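Local coordinates for extracellular solute-binding protein family 5 (Brucella melitensis, PDB 4ONY), which probably captures a peptide or similar solute in the periplasm and delivers it to an ABC transporter for import, at residues Gly278-Leu286 with Asn343-Arg351. Numbering follows the deposited sequence.
Sequences GNPIRWEKL and NLFAGQYRR
P280 and Q348 bring the two backbones together: P280 opens the short helix 280-285, and Q348 closes a type I' beta turn, F345 to Q348, that links helix 337-344 to edge strand 350-351 of a mixed six-stranded sheet. In this family 5 solute-binding protein the contact packs the short helix against the turn that leads into that edge strand.

The apolar part centres on the proline. Its CB lies against the aliphatic stem of Q348, 3.6 Å from Q348 CB, while P280 CG reaches the phenol end of Y349 at an oblique angle, 3.9 Å from Y349 CZ. Y349 in turn presents its edge to one face of the F345 ring, CE2 lying over it toward the rim; the opposite face carries L344 CB. I281 joins from the next helix position: CG1 runs anti to the carbonyl carbon (chi1 -62°) and, with the bend at chi2, CD1 comes to 3.5 Å from L344 O and loosely beside A346 CB. A346 CB also meets E284 CG, one helical turn on from P280. W567, from strand 566-571, touches both P280 and Q348 and stacks on W283.

Among the polar groups, the Q348 chain bends at chi2 and turns its amide back to its own turn, where NE2 donates to A346 O at 3.2 Å. E284 OE1 is equally near that nitrogen, but the angle is too poor for a hydrogen bond. The amide oxygen of Q348 sits at the edge of the W283 indole, near its plane. Before the helix, N279 is the N-cap; its OD1 accepts a nearly straight bond from R282 N (172°) and a weak one from I281 N. A water donates to G278 O at 3.2 Å and lies in the plane of the Y349 ring beside OH, too close to that oxygen for the link to be more than doubtful.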
loop_
_atom_site.group_PDB
_atom_site.type_symbol
_atom_site.label_atom_id
_atom_site.label_comp_id
_atom_site.label_asym_id
_atom_site.label_seq_id
_atom_site.Cartn_x
_atom_site.Cartn_y
_atom_site.Cartn_z
ATOM N N GLY A 278 -7.215 4.925 12.777
ATOM C CA GLY A 278 -5.771 4.673 12.846
ATOM C C GLY A 278 -5.032 5.215 14.082
ATOM O O GLY A 278 -3.819 5.013 14.231
ATOM N N ASN A 279 -5.742 5.924 14.940
ATOM C CA ASN A 279 -5.128 6.557 16.064
ATOM C C ASN A 279 -5.362 5.740 17.341
ATOM O O ASN A 279 -6.510 5.620 17.787
ATOM C CB ASN A 279 -5.717 7.940 16.182
ATOM C CG ASN A 279 -5.108 8.719 17.316
ATOM O OD1 ASN A 279 -4.822 8.183 18.390
ATOM N ND2 ASN A 279 -4.967 10.009 17.109
ATOM N N PRO A 280 -4.287 5.189 17.939
ATOM C CA PRO A 280 -4.440 4.259 19.025
ATOM C C PRO A 280 -4.917 4.879 20.318
ATOM O O PRO A 280 -5.583 4.193 21.113
ATOM C CB PRO A 280 -3.033 3.687 19.232
ATOM C CG PRO A 280 -2.121 4.654 18.613
ATOM C CD PRO A 280 -2.883 5.391 17.565
ATOM N N ILE A 281 -4.575 6.133 20.549
ATOM C CA ILE A 281 -5.010 6.840 21.743
ATOM C C ILE A 281 -6.529 7.074 21.639
ATOM O O ILE A 281 -7.278 6.817 22.611
ATOM C CB ILE A 281 -4.255 8.181 21.922
ATOM C CG1 ILE A 281 -2.751 7.930 22.092
ATOM C CG2 ILE A 281 -4.770 8.966 23.117
ATOM C CD1 ILE A 281 -2.415 6.999 23.240
ATOM N N ARG A 282 -6.987 7.525 20.481
ATOM C CA ARG A 282 -8.432 7.743 20.277
ATOM C C ARG A 282 -9.213 6.439 20.434
ATOM O O ARG A 282 -10.220 6.386 21.123
ATOM C CB ARG A 282 -8.724 8.377 18.901
ATOM C CG ARG A 282 -10.188 8.764 18.679
ATOM C CD ARG A 282 -10.363 9.839 17.585
ATOM N NE ARG A 282 -9.815 9.301 16.360
ATOM C CZ ARG A 282 -9.200 9.999 15.421
ATOM N NH1 ARG A 282 -9.104 11.311 15.496
ATOM N NH2 ARG A 282 -8.711 9.363 14.396
ATOM N N TRP A 283 -8.738 5.375 19.801
ATOM C CA TRP A 283 -9.406 4.075 19.905
ATOM C C TRP A 283 -9.526 3.629 21.377
ATOM O O TRP A 283 -10.542 3.153 21.798
ATOM C CB TRP A 283 -8.612 3.047 19.132
ATOM C CG TRP A 283 -9.294 1.661 18.937
ATOM C CD1 TRP A 283 -8.888 0.479 19.499
ATOM C CD2 TRP A 283 -10.421 1.342 18.119
ATOM N NE1 TRP A 283 -9.674 -0.543 19.070
ATOM C CE2 TRP A 283 -10.628 -0.054 18.220
ATOM C CE3 TRP A 283 -11.258 2.076 17.300
ATOM C CZ2 TRP A 283 -11.644 -0.723 17.512
ATOM C CZ3 TRP A 283 -12.276 1.405 16.590
ATOM C CH2 TRP A 283 -12.446 0.019 16.699
ATOM N N GLU A 284 -8.466 3.827 22.144
ATOM C CA GLU A 284 -8.396 3.371 23.518
ATOM C C GLU A 284 -9.237 4.231 24.442
ATOM O O GLU A 284 -9.858 3.707 25.314
ATOM C CB GLU A 284 -6.946 3.403 23.982
ATOM C CG GLU A 284 -6.714 3.269 25.471
ATOM C CD GLU A 284 -6.897 1.833 25.921
ATOM O OE1 GLU A 284 -6.801 0.954 25.029
ATOM O OE2 GLU A 284 -7.118 1.609 27.147
ATOM N N LYS A 285 -9.264 5.538 24.216
ATOM C CA LYS A 285 -9.822 6.503 25.171
ATOM C C LYS A 285 -11.194 7.070 24.818
ATOM O O LYS A 285 -11.972 7.383 25.717
ATOM C CB LYS A 285 -8.888 7.723 25.248
ATOM C CG LYS A 285 -7.532 7.405 25.819
ATOM C CD LYS A 285 -7.636 6.994 27.269
ATOM C CE LYS A 285 -6.283 7.061 27.957
ATOM N NZ LYS A 285 -6.421 6.819 29.421
ATOM N N LEU A 286 -11.441 7.322 23.526
ATOM C CA LEU A 286 -12.535 8.213 23.147
ATOM C C LEU A 286 -13.772 7.545 22.627
ATOM O O LEU A 286 -14.680 8.231 22.142
ATOM C CB LEU A 286 -12.046 9.316 22.176
ATOM C CG LEU A 286 -10.925 10.222 22.720
ATOM C CD1 LEU A 286 -10.513 11.316 21.731
ATOM C CD2 LEU A 286 -11.311 10.847 24.043
ATOM N N ASN A 343 3.979 3.436 27.574
ATOM C CA ASN A 343 3.890 4.806 28.100
ATOM C C ASN A 343 3.348 5.836 27.161
ATOM O O ASN A 343 2.838 6.820 27.635
ATOM C CB ASN A 343 5.260 5.281 28.594
ATOM C CG ASN A 343 5.696 4.524 29.809
ATOM O OD1 ASN A 343 5.309 4.884 30.920
ATOM N ND2 ASN A 343 6.443 3.439 29.624
ATOM N N LEU A 344 3.485 5.641 25.854
ATOM C CA LEU A 344 3.036 6.620 24.867
ATOM C C LEU A 344 1.796 6.174 24.071
ATOM O O LEU A 344 1.018 7.015 23.626
ATOM C CB LEU A 344 4.154 6.886 23.853
ATOM C CG LEU A 344 5.566 7.251 24.388
ATOM C CD1 LEU A 344 6.499 7.566 23.222
ATOM C CD2 LEU A 344 5.512 8.434 25.335
ATOM N N PHE A 345 1.622 4.861 23.882
ATOM C CA PHE A 345 0.673 4.316 22.903
ATOM C C PHE A 345 -0.346 3.323 23.496
ATOM O O PHE A 345 -0.985 2.586 22.761
ATOM C CB PHE A 345 1.458 3.638 21.756
ATOM C CG PHE A 345 2.454 4.548 21.095
ATOM C CD1 PHE A 345 2.089 5.835 20.693
ATOM C CD2 PHE A 345 3.768 4.130 20.887
ATOM C CE1 PHE A 345 3.001 6.684 20.090
ATOM C CE2 PHE A 345 4.683 4.972 20.254
ATOM C CZ PHE A 345 4.301 6.244 19.856
ATOM N N ALA A 346 -0.497 3.345 24.812
ATOM C CA ALA A 346 -1.510 2.559 25.525
ATOM C C ALA A 346 -1.434 1.071 25.154
ATOM O O ALA A 346 -2.449 0.380 25.134
ATOM C CB ALA A 346 -2.912 3.122 25.260
ATOM N N GLY A 347 -0.230 0.592 24.816
ATOM C CA GLY A 347 -0.041 -0.807 24.503
ATOM C C GLY A 347 -0.622 -1.273 23.185
ATOM O O GLY A 347 -0.633 -2.467 22.921
ATOM N N GLN A 348 -1.049 -0.371 22.327
ATOM C CA GLN A 348 -1.827 -0.798 21.136
ATOM C C GLN A 348 -1.006 -1.273 19.968
ATOM O O GLN A 348 -1.534 -2.013 19.102
ATOM C CB GLN A 348 -2.698 0.333 20.600
ATOM C CG GLN A 348 -3.764 0.788 21.552
ATOM C CD GLN A 348 -4.718 -0.331 21.883
ATOM O OE1 GLN A 348 -5.291 -0.952 21.022
ATOM N NE2 GLN A 348 -4.799 -0.649 23.147
ATOM N N TYR A 349 0.273 -0.887 19.932
ATOM C CA TYR A 349 1.109 -1.260 18.816
ATOM C C TYR A 349 1.792 -2.625 19.025
ATOM O O TYR A 349 1.845 -3.168 20.138
ATOM C CB TYR A 349 2.180 -0.206 18.546
ATOM C CG TYR A 349 1.742 1.080 17.903
ATOM C CD1 TYR A 349 1.254 1.099 16.629
ATOM C CD2 TYR A 349 1.882 2.286 18.555
ATOM C CE1 TYR A 349 0.862 2.269 16.006
ATOM C CE2 TYR A 349 1.512 3.462 17.956
ATOM C CZ TYR A 349 1.000 3.442 16.684
ATOM O OH TYR A 349 0.644 4.598 16.111
ATOM N N ARG A 350 2.284 -3.171 17.928
ATOM C CA ARG A 350 3.118 -4.331 17.917
ATOM C C ARG A 350 4.381 -3.960 17.187
ATOM O O ARG A 350 4.374 -3.182 16.209
ATOM C CB ARG A 350 2.417 -5.525 17.210
ATOM C CG ARG A 350 2.481 -6.860 17.979
ATOM C CD ARG A 350 1.232 -7.221 18.864
ATOM N NE ARG A 350 0.858 -6.165 19.835
ATOM C CZ ARG A 350 -0.140 -6.218 20.743
ATOM N NH1 ARG A 350 -0.398 -5.166 21.514
ATOM N NH2 ARG A 350 -0.900 -7.295 20.881
ATOM N N ARG A 351 5.476 -4.577 17.612
ATOM C CA ARG A 351 6.776 -4.274 17.042
ATOM C C ARG A 351 6.842 -4.732 15.580
ATOM O O ARG A 351 6.444 -5.841 15.252
ATOM C CB ARG A 351 7.889 -5.008 17.819
ATOM C CG ARG A 351 9.298 -4.539 17.421
ATOM C CD ARG A 351 9.612 -3.123 17.896
ATOM N NE ARG A 351 10.800 -2.531 17.260
ATOM C CZ ARG A 351 12.052 -2.524 17.780
ATOM N NH1 ARG A 351 12.329 -3.084 18.942
ATOM N NH2 ARG A 351 13.022 -1.920 17.119
HETATM O O HOH W 1 -0.653 4.677 14.058
#